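Cytochrome C2 (Rhodospirillum rubrum, PDB 3C2C) probably carries electrons as a soluble c-type cytochrome, shuttling them through its single haem group between redox partners of the bacterial photosynthetic chain. Local coordinates at residues Asn66-Val71 with Asn103-Leu108; Glu50-Met55 with Leu60-Ala65; Pro30-Val35 with Ala40-Asn45. One frame throughout, in Å; residues are numbered along the deposited sequence.

Contact 1 (Asn66-Val71 with Asn103-Leu108). With HEM (protoporphyrin IX containing Fe), chain B.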
loop_
_atom_site.group_PDB
_atom_site.type_symbol
_atom_site.label_atom_id
_atom_site.label_comp_id
_atom_site.label_asym_id
_atom_site.label_seq_id
_atom_site.Cartn_x
_atom_site.Cartn_y
_atom_site.Cartn_z
ATOM N N ASN A 66 2.930 2.182 -9.033
ATOM C CA ASN A 66 3.657 2.337 -7.693
ATOM C C ASN A 66 3.098 1.272 -6.697
ATOM O O ASN A 66 3.941 0.734 -5.877
ATOM C CB ASN A 66 3.260 3.739 -7.130
ATOM C CG ASN A 66 4.248 4.812 -7.501
ATOM O OD1 ASN A 66 5.214 4.388 -8.153
ATOM N ND2 ASN A 66 3.778 6.063 -7.797
ATOM N N LEU A 67 1.739 1.023 -6.804
ATOM C CA LEU A 67 1.409 -0.195 -5.819
ATOM C C LEU A 67 2.074 -1.455 -6.124
ATOM O O LEU A 67 2.646 -2.127 -5.342
ATOM C CB LEU A 67 -0.122 -0.182 -6.104
ATOM C CG LEU A 67 -0.885 0.848 -5.283
ATOM C CD1 LEU A 67 -2.339 0.866 -5.789
ATOM C CD2 LEU A 67 -0.875 0.624 -3.773
ATOM N N ALA A 68 2.303 -1.672 -7.391
ATOM C CA ALA A 68 2.945 -2.930 -7.906
ATOM C C ALA A 68 4.287 -2.936 -7.304
ATOM O O ALA A 68 4.752 -4.053 -7.025
ATOM C CB ALA A 68 2.745 -3.265 -9.336
ATOM N N ALA A 69 5.198 -1.960 -7.576
ATOM C CA ALA A 69 6.587 -1.979 -7.085
ATOM C C ALA A 69 6.630 -2.025 -5.545
ATOM O O ALA A 69 7.471 -2.680 -4.921
ATOM C CB ALA A 69 7.066 -0.670 -7.609
ATOM N N TYR A 70 5.737 -1.208 -4.926
ATOM C CA TYR A 70 5.707 -1.235 -3.431
ATOM C C TYR A 70 5.499 -2.598 -2.826
ATOM O O TYR A 70 6.199 -2.980 -1.916
ATOM C CB TYR A 70 4.522 -0.284 -3.025
ATOM C CG TYR A 70 4.542 -0.192 -1.558
ATOM C CD1 TYR A 70 5.431 0.435 -0.688
ATOM C CD2 TYR A 70 3.374 -0.657 -0.868
ATOM C CE1 TYR A 70 5.403 0.540 0.689
ATOM C CE2 TYR A 70 3.256 -0.591 0.525
ATOM C CZ TYR A 70 4.154 0.173 1.272
ATOM O OH TYR A 70 3.949 0.196 2.627
ATOM N N VAL A 71 4.411 -3.195 -3.356
ATOM C CA VAL A 71 3.976 -4.429 -2.504
ATOM C C VAL A 71 4.981 -5.616 -2.796
ATOM O O VAL A 71 5.023 -6.569 -1.995
ATOM C CB VAL A 71 2.562 -4.992 -2.858
ATOM C CG1 VAL A 71 1.576 -3.922 -2.482
ATOM C CG2 VAL A 71 2.408 -5.560 -4.309
ATOM N N ASN A 103 -3.744 -9.032 -9.356
ATOM C CA ASN A 103 -5.095 -9.346 -8.705
ATOM C C ASN A 103 -5.348 -8.488 -7.467
ATOM O O ASN A 103 -6.409 -7.806 -7.475
ATOM C CB ASN A 103 -5.042 -10.837 -8.483
ATOM C CG ASN A 103 -5.050 -11.769 -9.721
ATOM O OD1 ASN A 103 -5.379 -11.304 -10.876
ATOM N ND2 ASN A 103 -4.979 -13.087 -9.474
ATOM N N VAL A 104 -4.437 -8.388 -6.523
ATOM C CA VAL A 104 -4.645 -7.509 -5.302
ATOM C C VAL A 104 -4.950 -6.097 -5.677
ATOM O O VAL A 104 -5.721 -5.298 -5.109
ATOM C CB VAL A 104 -3.448 -7.448 -4.280
ATOM C CG1 VAL A 104 -4.182 -7.247 -2.947
ATOM C CG2 VAL A 104 -2.990 -8.884 -4.282
ATOM N N ILE A 105 -4.175 -5.607 -6.775
ATOM C CA ILE A 105 -4.354 -4.233 -7.211
ATOM C C ILE A 105 -5.736 -3.994 -7.822
ATOM O O ILE A 105 -6.231 -2.922 -7.666
ATOM C CB ILE A 105 -3.154 -3.762 -8.325
ATOM C CG1 ILE A 105 -1.913 -3.588 -7.397
ATOM C CG2 ILE A 105 -3.615 -2.328 -8.817
ATOM C CD1 ILE A 105 -0.446 -3.982 -7.730
ATOM N N ALA A 106 -6.104 -4.994 -8.605
ATOM C CA ALA A 106 -7.385 -4.929 -9.264
ATOM C C ALA A 106 -8.430 -4.873 -8.175
ATOM O O ALA A 106 -9.354 -4.058 -8.302
ATOM C CB ALA A 106 -7.475 -6.338 -10.001
ATOM N N TYR A 107 -8.155 -5.513 -7.037
ATOM C CA TYR A 107 -9.238 -5.397 -5.899
ATOM C C TYR A 107 -9.060 -4.149 -5.038
ATOM O O TYR A 107 -10.160 -3.538 -4.968
ATOM C CB TYR A 107 -8.980 -6.570 -4.886
ATOM C CG TYR A 107 -9.762 -6.468 -3.615
ATOM C CD1 TYR A 107 -11.193 -6.432 -3.590
ATOM C CD2 TYR A 107 -9.066 -6.140 -2.424
ATOM C CE1 TYR A 107 -11.862 -6.278 -2.351
ATOM C CE2 TYR A 107 -9.712 -5.990 -1.158
ATOM C CZ TYR A 107 -11.154 -6.201 -1.200
ATOM O OH TYR A 107 -11.759 -5.956 0.064
ATOM N N LEU A 108 -7.869 -3.529 -4.879
ATOM C CA LEU A 108 -7.776 -2.182 -4.365
ATOM C C LEU A 108 -8.535 -1.149 -5.236
ATOM O O LEU A 108 -8.991 -0.108 -4.618
ATOM C CB LEU A 108 -6.402 -1.718 -4.062
ATOM C CG LEU A 108 -5.647 -2.662 -3.221
ATOM C CD1 LEU A 108 -4.169 -2.542 -2.927
ATOM C CD2 LEU A 108 -6.270 -2.552 -1.863
HETATM C CHA HEM B . 1.274 0.576 4.832
HETATM C CHB HEM B . -0.788 -2.251 1.367
HETATM C CHC HEM B . 0.152 -6.191 4.153
HETATM C CHD HEM B . 1.748 -3.379 7.718
HETATM C C1A HEM B . 0.718 0.055 3.646
HETATM C C2A HEM B . 0.435 0.867 2.480
HETATM C C3A HEM B . -0.227 0.134 1.596
HETATM C C4A HEM B . -0.186 -1.261 2.053
HETATM C CMA HEM B . -0.660 0.589 0.133
HETATM C CAA HEM B . 0.721 2.439 2.419
HETATM C CBA HEM B . -0.518 3.389 2.611
HETATM C CGA HEM B . -0.170 4.834 2.647
HETATM O O1A HEM B . 0.933 5.270 2.085
HETATM O O2A HEM B . -1.084 5.570 3.053
HETATM C C1B HEM B . -0.822 -3.552 1.974
HETATM C C2B HEM B . -1.269 -4.697 1.251
HETATM C C3B HEM B . -0.946 -5.737 2.050
HETATM C C4B HEM B . -0.197 -5.340 3.162
HETATM C CMB HEM B . -2.151 -4.644 -0.049
HETATM C CAB HEM B . -1.092 -7.298 1.688
HETATM C CBB HEM B . -0.891 -7.714 0.310
HETATM C C1C HEM B . 0.674 -5.745 5.292
HETATM C C2C HEM B . 0.952 -6.637 6.538
HETATM C C3C HEM B . 1.536 -5.852 7.430
HETATM C C4C HEM B . 1.303 -4.463 7.005
HETATM C CMC HEM B . 0.954 -8.145 6.319
HETATM C CAC HEM B . 2.103 -6.222 8.824
HETATM C CBC HEM B . 2.841 -7.338 9.100
HETATM C C1D HEM B . 1.812 -2.090 7.230
HETATM C C2D HEM B . 2.326 -0.959 7.923
HETATM C C3D HEM B . 2.182 0.127 7.140
HETATM C C4D HEM B . 1.672 -0.276 5.885
HETATM C CMD HEM B . 2.875 -1.143 9.394
HETATM C CAD HEM B . 2.674 1.584 7.447
HETATM C CBD HEM B . 4.185 1.544 7.252
HETATM C CGD HEM B . 4.980 2.648 7.914
HETATM O O1D HEM B . 4.461 3.778 8.116
HETATM O O2D HEM B . 6.252 2.416 8.114
HETATM N NA HEM B . 0.311 -1.188 3.338
HETATM N NB HEM B . -0.069 -3.980 3.101
HETATM N NC HEM B . 0.933 -4.466 5.668
HETATM N ND HEM B . 1.433 -1.702 5.934
HETATM FE FE HEM B . 0.636 -2.820 4.536
#

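Contact 2 (Glu50-Met55 with Leu60-Ala65). With HEM (protoporphyrin IX containing Fe), chain B.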
loop_
_atom_site.group_PDB
_atom_site.type_symbol
_atom_site.label_atom_id
_atom_site.label_comp_id
_atom_site.label_asym_id
_atom_site.label_seq_id
_atom_site.Cartn_x
_atom_site.Cartn_y
_atom_site.Cartn_z
ATOM N N GLU A 50 8.622 8.382 8.652
ATOM C CA GLU A 50 8.904 9.672 8.017
ATOM C C GLU A 50 9.023 9.498 6.546
ATOM O O GLU A 50 8.538 10.354 5.834
ATOM C CB GLU A 50 10.240 10.145 8.547
ATOM C CG GLU A 50 10.208 11.630 8.241
ATOM C CD GLU A 50 11.368 12.654 8.493
ATOM O OE1 GLU A 50 10.890 13.899 8.291
ATOM O OE2 GLU A 50 12.338 12.065 9.009
ATOM N N SER A 51 9.485 8.356 6.097
ATOM C CA SER A 51 9.685 8.051 4.709
ATOM C C SER A 51 8.432 8.176 3.842
ATOM O O SER A 51 8.459 8.592 2.647
ATOM C CB SER A 51 10.275 6.638 4.429
ATOM O OG SER A 51 9.391 5.667 4.777
ATOM N N TYR A 52 7.251 7.983 4.353
ATOM C CA TYR A 52 5.941 8.078 3.642
ATOM C C TYR A 52 5.531 9.519 3.601
ATOM O O TYR A 52 5.048 9.821 2.483
ATOM C CB TYR A 52 4.695 7.249 4.324
ATOM C CG TYR A 52 5.038 5.688 4.170
ATOM C CD1 TYR A 52 4.327 4.912 3.282
ATOM C CD2 TYR A 52 5.997 5.068 5.046
ATOM C CE1 TYR A 52 4.660 3.575 3.151
ATOM C CE2 TYR A 52 6.383 3.712 4.810
ATOM C CZ TYR A 52 5.644 2.950 3.914
ATOM O OH TYR A 52 5.880 1.587 3.872
ATOM N N THR A 53 5.826 10.241 4.573
ATOM C CA THR A 53 5.590 11.687 4.548
ATOM C C THR A 53 6.409 12.446 3.471
ATOM O O THR A 53 6.008 13.422 2.794
ATOM C CB THR A 53 6.095 12.015 6.048
ATOM O OG1 THR A 53 4.835 11.745 6.778
ATOM C CG2 THR A 53 6.765 13.305 6.268
ATOM N N GLU A 54 7.569 11.993 3.162
ATOM C CA GLU A 54 8.603 12.421 2.196
ATOM C C GLU A 54 8.158 11.790 0.896
ATOM O O GLU A 54 8.037 12.761 0.150
ATOM C CB GLU A 54 9.949 11.639 2.540
ATOM C CG GLU A 54 10.617 12.299 3.722
ATOM C CD GLU A 54 11.932 11.696 4.194
ATOM O OE1 GLU A 54 12.172 10.489 4.310
ATOM O OE2 GLU A 54 12.930 12.465 4.461
ATOM N N MET A 55 7.566 10.617 0.558
ATOM C CA MET A 55 7.051 10.291 -0.701
ATOM C C MET A 55 5.919 11.315 -0.931
ATOM O O MET A 55 5.628 11.720 -2.134
ATOM C CB MET A 55 6.547 8.801 -0.831
ATOM C CG MET A 55 7.869 8.031 -0.436
ATOM S SD MET A 55 7.443 6.308 -0.906
ATOM C CE MET A 55 6.003 6.071 0.028
ATOM N N LEU A 60 4.085 11.608 -4.551
ATOM C CA LEU A 60 3.819 10.210 -5.006
ATOM C C LEU A 60 2.357 9.909 -4.599
ATOM O O LEU A 60 1.897 10.150 -3.491
ATOM C CB LEU A 60 4.729 9.232 -4.221
ATOM C CG LEU A 60 4.643 7.829 -4.822
ATOM C CD1 LEU A 60 5.932 7.153 -4.655
ATOM C CD2 LEU A 60 3.627 7.092 -3.825
ATOM N N THR A 61 1.706 9.360 -5.568
ATOM C CA THR A 61 0.306 8.890 -5.547
ATOM C C THR A 61 0.412 7.333 -5.811
ATOM O O THR A 61 1.326 6.706 -6.408
ATOM C CB THR A 61 -0.659 9.677 -6.346
ATOM O OG1 THR A 61 -0.444 9.246 -7.699
ATOM C CG2 THR A 61 -0.823 11.107 -6.144
ATOM N N TRP A 62 -0.668 6.577 -5.236
ATOM C CA TRP A 62 -0.731 5.105 -5.334
ATOM C C TRP A 62 -1.460 4.689 -6.616
ATOM O O TRP A 62 -2.485 4.023 -6.680
ATOM C CB TRP A 62 -1.425 4.542 -4.094
ATOM C CG TRP A 62 -0.548 4.514 -2.819
ATOM C CD1 TRP A 62 -0.966 5.260 -1.663
ATOM C CD2 TRP A 62 0.777 4.133 -2.695
ATOM N NE1 TRP A 62 0.164 5.222 -0.785
ATOM C CE2 TRP A 62 1.132 4.447 -1.347
ATOM C CE3 TRP A 62 1.632 3.344 -3.489
ATOM C CZ2 TRP A 62 2.371 4.046 -0.647
ATOM C CZ3 TRP A 62 2.826 2.978 -2.785
ATOM C CH2 TRP A 62 3.189 3.373 -1.476
ATOM N N THR A 63 -0.787 4.805 -7.724
ATOM C CA THR A 63 -1.010 4.371 -9.094
ATOM C C THR A 63 -0.886 2.809 -9.030
ATOM O O THR A 63 -0.157 2.182 -8.155
ATOM C CB THR A 63 0.428 4.907 -9.939
ATOM O OG1 THR A 63 -0.075 6.451 -10.062
ATOM C CG2 THR A 63 -0.081 4.706 -11.422
ATOM N N GLU A 64 -1.320 2.196 -10.052
ATOM C CA GLU A 64 -1.110 0.774 -10.314
ATOM C C GLU A 64 0.301 0.427 -10.341
ATOM O O GLU A 64 0.630 -0.618 -9.737
ATOM C CB GLU A 64 -1.777 0.113 -11.566
ATOM C CG GLU A 64 -1.787 -1.306 -11.898
ATOM C CD GLU A 64 -2.374 -1.710 -13.219
ATOM O OE1 GLU A 64 -1.814 -2.326 -14.236
ATOM O OE2 GLU A 64 -3.420 -1.093 -13.381
ATOM N N ALA A 65 1.127 1.295 -11.058
ATOM C CA ALA A 65 2.536 0.885 -11.008
ATOM C C ALA A 65 3.297 1.100 -9.706
ATOM O O ALA A 65 4.176 0.326 -9.300
ATOM C CB ALA A 65 3.063 1.742 -12.233
HETATM C CHA HEM B . 1.274 0.576 4.832
HETATM C CHB HEM B . -0.788 -2.251 1.367
HETATM C CHC HEM B . 0.152 -6.191 4.153
HETATM C CHD HEM B . 1.748 -3.379 7.718
HETATM C C1A HEM B . 0.718 0.055 3.646
HETATM C C2A HEM B . 0.435 0.867 2.480
HETATM C C3A HEM B . -0.227 0.134 1.596
HETATM C C4A HEM B . -0.186 -1.261 2.053
HETATM C CMA HEM B . -0.660 0.589 0.133
HETATM C CAA HEM B . 0.721 2.439 2.419
HETATM C CBA HEM B . -0.518 3.389 2.611
HETATM C CGA HEM B . -0.170 4.834 2.647
HETATM O O1A HEM B . 0.933 5.270 2.085
HETATM O O2A HEM B . -1.084 5.570 3.053
HETATM C C1B HEM B . -0.822 -3.552 1.974
HETATM C C2B HEM B . -1.269 -4.697 1.251
HETATM C C3B HEM B . -0.946 -5.737 2.050
HETATM C C4B HEM B . -0.197 -5.340 3.162
HETATM C CMB HEM B . -2.151 -4.644 -0.049
HETATM C CAB HEM B . -1.092 -7.298 1.688
HETATM C CBB HEM B . -0.891 -7.714 0.310
HETATM C C1C HEM B . 0.674 -5.745 5.292
HETATM C C2C HEM B . 0.952 -6.637 6.538
HETATM C C3C HEM B . 1.536 -5.852 7.430
HETATM C C4C HEM B . 1.303 -4.463 7.005
HETATM C CMC HEM B . 0.954 -8.145 6.319
HETATM C CAC HEM B . 2.103 -6.222 8.824
HETATM C CBC HEM B . 2.841 -7.338 9.100
HETATM C C1D HEM B . 1.812 -2.090 7.230
HETATM C C2D HEM B . 2.326 -0.959 7.923
HETATM C C3D HEM B . 2.182 0.127 7.140
HETATM C C4D HEM B . 1.672 -0.276 5.885
HETATM C CMD HEM B . 2.875 -1.143 9.394
HETATM C CAD HEM B . 2.674 1.584 7.447
HETATM C CBD HEM B . 4.185 1.544 7.252
HETATM C CGD HEM B . 4.980 2.648 7.914
HETATM O O1D HEM B . 4.461 3.778 8.116
HETATM O O2D HEM B . 6.252 2.416 8.114
HETATM N NA HEM B . 0.311 -1.188 3.338
HETATM N NB HEM B . -0.069 -3.980 3.101
HETATM N NC HEM B . 0.933 -4.466 5.668
HETATM N ND HEM B . 1.433 -1.702 5.934
HETATM FE FE HEM B . 0.636 -2.820 4.536
#

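Contact 3 (Pro30-Val35 with Ala40-Asn45). Unlike the reference sequence in segment 40-45: N45 (reference Asp). With HEM (protoporphyrin IX containing Fe), chain B.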
loop_
_atom_site.group_PDB
_atom_site.type_symbol
_atom_site.label_atom_id
_atom_site.label_comp_id
_atom_site.label_asym_id
_atom_site.label_seq_id
_atom_site.Cartn_x
_atom_site.Cartn_y
_atom_site.Cartn_z
ATOM N N PRO A 30 -2.279 1.323 8.337
ATOM C CA PRO A 30 -3.442 2.177 8.196
ATOM C C PRO A 30 -4.531 1.373 7.458
ATOM O O PRO A 30 -4.359 0.544 6.606
ATOM C CB PRO A 30 -2.965 3.400 7.246
ATOM C CG PRO A 30 -2.004 2.599 6.455
ATOM C CD PRO A 30 -1.142 1.786 7.443
ATOM N N ASN A 31 -5.793 1.788 7.713
ATOM C CA ASN A 31 -6.906 1.268 6.827
ATOM C C ASN A 31 -6.598 1.633 5.296
ATOM O O ASN A 31 -6.219 2.840 5.035
ATOM C CB ASN A 31 -8.156 2.052 7.242
ATOM C CG ASN A 31 -9.445 1.792 6.407
ATOM O OD1 ASN A 31 -9.683 2.717 5.617
ATOM N ND2 ASN A 31 -10.271 0.799 6.707
ATOM N N LEU A 32 -7.086 0.884 4.376
ATOM C CA LEU A 32 -6.611 1.014 2.999
ATOM C C LEU A 32 -7.866 1.241 2.204
ATOM O O LEU A 32 -7.714 1.321 0.999
ATOM C CB LEU A 32 -6.076 -0.376 2.537
ATOM C CG LEU A 32 -4.650 -0.614 3.152
ATOM C CD1 LEU A 32 -4.102 -1.951 2.763
ATOM C CD2 LEU A 32 -3.738 0.519 2.796
ATOM N N PHE A 33 -8.961 1.645 2.888
ATOM C CA PHE A 33 -10.059 1.994 1.882
ATOM C C PHE A 33 -9.703 3.413 1.332
ATOM O O PHE A 33 -9.305 4.308 2.042
ATOM C CB PHE A 33 -11.420 2.183 2.636
ATOM C CG PHE A 33 -12.649 2.448 1.740
ATOM C CD1 PHE A 33 -13.298 1.348 1.201
ATOM C CD2 PHE A 33 -12.930 3.776 1.443
ATOM C CE1 PHE A 33 -14.221 1.508 0.287
ATOM C CE2 PHE A 33 -14.054 3.986 0.537
ATOM C CZ PHE A 33 -14.694 2.814 0.137
ATOM N N GLY A 34 -10.097 3.522 0.045
ATOM C CA GLY A 34 -9.710 4.769 -0.626
ATOM C C GLY A 34 -8.146 4.917 -1.101
ATOM O O GLY A 34 -7.876 6.073 -1.289
ATOM N N VAL A 35 -7.297 3.979 -0.982
ATOM C CA VAL A 35 -5.826 4.057 -1.071
ATOM C C VAL A 35 -5.455 4.321 -2.629
ATOM O O VAL A 35 -4.536 4.898 -2.951
ATOM C CB VAL A 35 -4.953 2.993 -0.434
ATOM C CG1 VAL A 35 -5.063 1.591 -0.975
ATOM C CG2 VAL A 35 -3.533 3.388 -0.158
ATOM N N ALA A 40 0.737 9.026 -0.834
ATOM C CA ALA A 40 1.487 8.178 0.141
ATOM C C ALA A 40 1.002 8.821 1.441
ATOM O O ALA A 40 0.620 10.050 1.390
ATOM C CB ALA A 40 2.914 8.573 0.047
ATOM N N ALA A 41 1.135 8.135 2.485
ATOM C CA ALA A 41 0.749 8.685 3.827
ATOM C C ALA A 41 -0.730 9.226 3.834
ATOM O O ALA A 41 -0.972 10.391 4.228
ATOM C CB ALA A 41 1.814 9.641 4.265
ATOM N N HIS A 42 -1.664 8.443 3.227
ATOM C CA HIS A 42 -2.955 9.034 2.904
ATOM C C HIS A 42 -3.886 9.116 4.126
ATOM O O HIS A 42 -4.863 9.902 3.998
ATOM C CB HIS A 42 -3.584 8.274 1.755
ATOM C CG HIS A 42 -4.118 6.942 2.242
ATOM N ND1 HIS A 42 -3.193 5.929 2.732
ATOM C CD2 HIS A 42 -5.332 6.383 2.424
ATOM C CE1 HIS A 42 -4.016 4.840 3.056
ATOM N NE2 HIS A 42 -5.307 5.140 2.863
ATOM N N LYS A 43 -3.633 8.403 5.200
ATOM C CA LYS A 43 -4.618 8.448 6.342
ATOM C C LYS A 43 -4.068 9.446 7.345
ATOM O O LYS A 43 -3.125 9.209 8.103
ATOM C CB LYS A 43 -4.830 7.018 7.001
ATOM C CG LYS A 43 -5.805 6.069 6.324
ATOM C CD LYS A 43 -7.051 6.779 5.732
ATOM C CE LYS A 43 -8.190 5.837 5.424
ATOM N NZ LYS A 43 -8.018 4.888 4.321
ATOM N N ASP A 44 -4.790 10.526 7.696
ATOM C CA ASP A 44 -4.389 11.635 8.621
ATOM C C ASP A 44 -4.272 11.154 10.120
ATOM O O ASP A 44 -3.806 11.986 10.891
ATOM C CB ASP A 44 -5.236 12.882 8.551
ATOM C CG ASP A 44 -5.299 13.592 7.255
ATOM O OD1 ASP A 44 -5.917 14.415 6.632
ATOM O OD2 ASP A 44 -4.167 13.402 6.777
ATOM N N ASN A 45 -5.067 10.020 10.410
ATOM C CA ASN A 45 -5.008 9.602 11.789
ATOM C C ASN A 45 -3.959 8.502 11.998
ATOM O O ASN A 45 -3.945 7.922 13.091
ATOM C CB ASN A 45 -6.438 9.220 12.197
ATOM C CG ASN A 45 -7.064 8.027 11.545
ATOM O OD1 ASN A 45 -7.861 7.326 12.261
ATOM N ND2 ASN A 45 -6.538 7.521 10.456
HETATM C CHA HEM B . 1.274 0.576 4.832
HETATM C CHB HEM B . -0.788 -2.251 1.367
HETATM C CHC HEM B . 0.152 -6.191 4.153
HETATM C CHD HEM B . 1.748 -3.379 7.718
HETATM C C1A HEM B . 0.718 0.055 3.646
HETATM C C2A HEM B . 0.435 0.867 2.480
HETATM C C3A HEM B . -0.227 0.134 1.596
HETATM C C4A HEM B . -0.186 -1.261 2.053
HETATM C CMA HEM B . -0.660 0.589 0.133
HETATM C CAA HEM B . 0.721 2.439 2.419
HETATM C CBA HEM B . -0.518 3.389 2.611
HETATM C CGA HEM B . -0.170 4.834 2.647
HETATM O O1A HEM B . 0.933 5.270 2.085
HETATM O O2A HEM B . -1.084 5.570 3.053
HETATM C C1B HEM B . -0.822 -3.552 1.974
HETATM C C2B HEM B . -1.269 -4.697 1.251
HETATM C C3B HEM B . -0.946 -5.737 2.050
HETATM C C4B HEM B . -0.197 -5.340 3.162
HETATM C CMB HEM B . -2.151 -4.644 -0.049
HETATM C CAB HEM B . -1.092 -7.298 1.688
HETATM C CBB HEM B . -0.891 -7.714 0.310
HETATM C C1C HEM B . 0.674 -5.745 5.292
HETATM C C2C HEM B . 0.952 -6.637 6.538
HETATM C C3C HEM B . 1.536 -5.852 7.430
HETATM C C4C HEM B . 1.303 -4.463 7.005
HETATM C CMC HEM B . 0.954 -8.145 6.319
HETATM C CAC HEM B . 2.103 -6.222 8.824
HETATM C CBC HEM B . 2.841 -7.338 9.100
HETATM C C1D HEM B . 1.812 -2.090 7.230
HETATM C C2D HEM B . 2.326 -0.959 7.923
HETATM C C3D HEM B . 2.182 0.127 7.140
HETATM C C4D HEM B . 1.672 -0.276 5.885
HETATM C CMD HEM B . 2.875 -1.143 9.394
HETATM C CAD HEM B . 2.674 1.584 7.447
HETATM C CBD HEM B . 4.185 1.544 7.252
HETATM C CGD HEM B . 4.980 2.648 7.914
HETATM O O1D HEM B . 4.461 3.778 8.116
HETATM O O2D HEM B . 6.252 2.416 8.114
HETATM N NA HEM B . 0.311 -1.188 3.338
HETATM N NB HEM B . -0.069 -3.980 3.101
HETATM N NC HEM B . 0.933 -4.466 5.668
HETATM N ND HEM B . 1.433 -1.702 5.934
HETATM FE FE HEM B . 0.636 -2.820 4.536
#

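Contact 1 (Asn66-Val71 with Asn103-Leu108)
I105 meets helix 64-72 through the end of its longer branch, and the whole of the contact between the two segments is apolar. CD1 of I105 comes up against the backbone as well as the side chain of A68, at 3.6 Å from A68 CA and equally 3.6 Å from A68 CB, so the methyl nestles against the helix surface. One carbon back, CG1 of I105 lies alongside CB of L67 at 4.1 Å. With CG1 turned anti to the carbonyl carbon (chi1 -74°), this branch reaches across to helix 64-72. The CA atoms of L67 and I105 are 7.2 Å apart, the nearest across the two segments; the small side chain of A68 is consistent with so close an approach.

Helix 98-108 is the C-terminal helix of the cytochrome c fold. It also packs against the N-terminal helix 4-10, where V104 touches V10 and N103 touches A6, so that helices 4-10 and 64-72 are both held on this one element.

The remaining contacts are with the haem. L67 sends CD2 to the ring methyl CMA of the haem at 3.9 Å, and L108 brings CD1 to the methyl CMB at 4.1 Å, one leucine from each helix. Y70 leans obliquely on the same pyrrole that carries CMA, with its CE2 3.7 Å from haem C3A, and its ring also meets that of W62.

Contact 2 (Glu50-Met55 with Leu60-Ala65)
The floor of the haem crevice, where the two propionates leave the porphyrin, is built here by Y52 and M55 of helix 50-57 and by L60 and W62 of the turn leading into helix 64-72. W62 gives its indole N-H to the propionate: NE1 lies 3.0 Å from haem O1A, and the oxygen sits in the plane of the ring, although the bond is well bent, with 138° at the hydrogen. The indole is held from several directions. CD2 of L60 lies 4.1 Å above one of its faces near the rim, CE of M55 approaches CH2 obliquely at 4.2 Å, and CE1 of Y52 meets the CZ2 edge. A bend at the last torsion of M55 (chi3 -57°) swings the methyl toward the tryptophan, and the two side chains cross at about a right angle.

The ring of Y52 runs between the propionates, with CD1 3.6 Å from haem O1A and CE2 3.6 Å from haem O2D. Its hydroxyl is hydrogen-bonded to S89 OG and to Y70 OH. A phenylalanine here would probably keep much of the ring packing but leave the buried Y70 hydroxyl and S89 without this shared polar partner.

Backbone joins the segments as well: L60 N donates to M55 O at 2.9 Å in a nearly straight bond (165°). The side chains of these two residues lie side by side, pointing the same way, with M55 CB 3.9 Å from L60 CB. W62 itself is the centre of an inverse gamma turn. A tryptophan N-H given to a buried haem propionate, with a tyrosine packed nearby, is a familiar feature of the haem crevice in class I cytochromes c.

Contact 3 (Pro30-Val35 with Ala40-Asn45)
K43 runs from the ring of P30 past N31 to the carbonyl of F33, and ends among three oxygens with the H42 ring nitrogen beside them. Its CB starts beside P30 CB, and CG continues that apolar contact, 4.0 Å from P30 CB, while lying 3.6 Å above one face of the H42 imidazole. A bend at chi2 (-37°) then carries CD past N31 O, and CE comes 3.5 Å from N31 OD1. A second bend at chi4 (-69°) turns NZ inward to its acceptors. K43 NZ gives hydrogen bonds to N31 O at 2.8 Å, to N31 OD1 at 3.0 Å and to F33 O at 2.7 Å, and it also bonds H42 NE2, tilted from the ring plane. The three oxygens are not approached alike: NZ is on a lone pair of F33 O, in its carbonyl plane, but stands 57° out of the plane of N31 O. Their partial negative charges would probably stabilise the charged ammonium form.

N31 OD1 has a second donor in F33 N, which closes an Asx turn, and ND2 of the same amide bonds T19 OG1, so both ends of the group are fixed. The other face of the H42 ring is covered by CG2 of V35, 3.6 Å from H42 CE1, in a CH-pi contact. One residue before H42, A41 N donates to haem O1A at 2.9 Å, while P30 and L32 lie against the porphyrin.

P30 O accepts a bond from H18, the histidine of the CLACH haem-attachment sequence. Both segments are loop, following helix 4-10 and preceding helix 50-57 in the chain; A40 and A41 rest on M55 and Y52 of helix 50-57, and G34 is bonded through its backbone to L111, just beyond helix 98-108.

All three contacts border the haem, yet their chemistry differs. Contact 1 is buried and wholly apolar across its helices; contact 2, also buried, adds a backbone bond between its segments and a tryptophan bond to the haem propionate; contact 3, only partly buried and free of helix, relies mainly on a lysine held by loop oxygens. Contacts 1 and 2 share helix 64-72 and touch where L67 CD1 packs on W62 O, 3.3 Å away. Contacts 2 and 3 join through the backbone, L60 O lying 3.1 Å from A40 N, and both supply donors to one propionate. Contacts 1 and 3 do not touch and lie on opposite sides of the chain's centre.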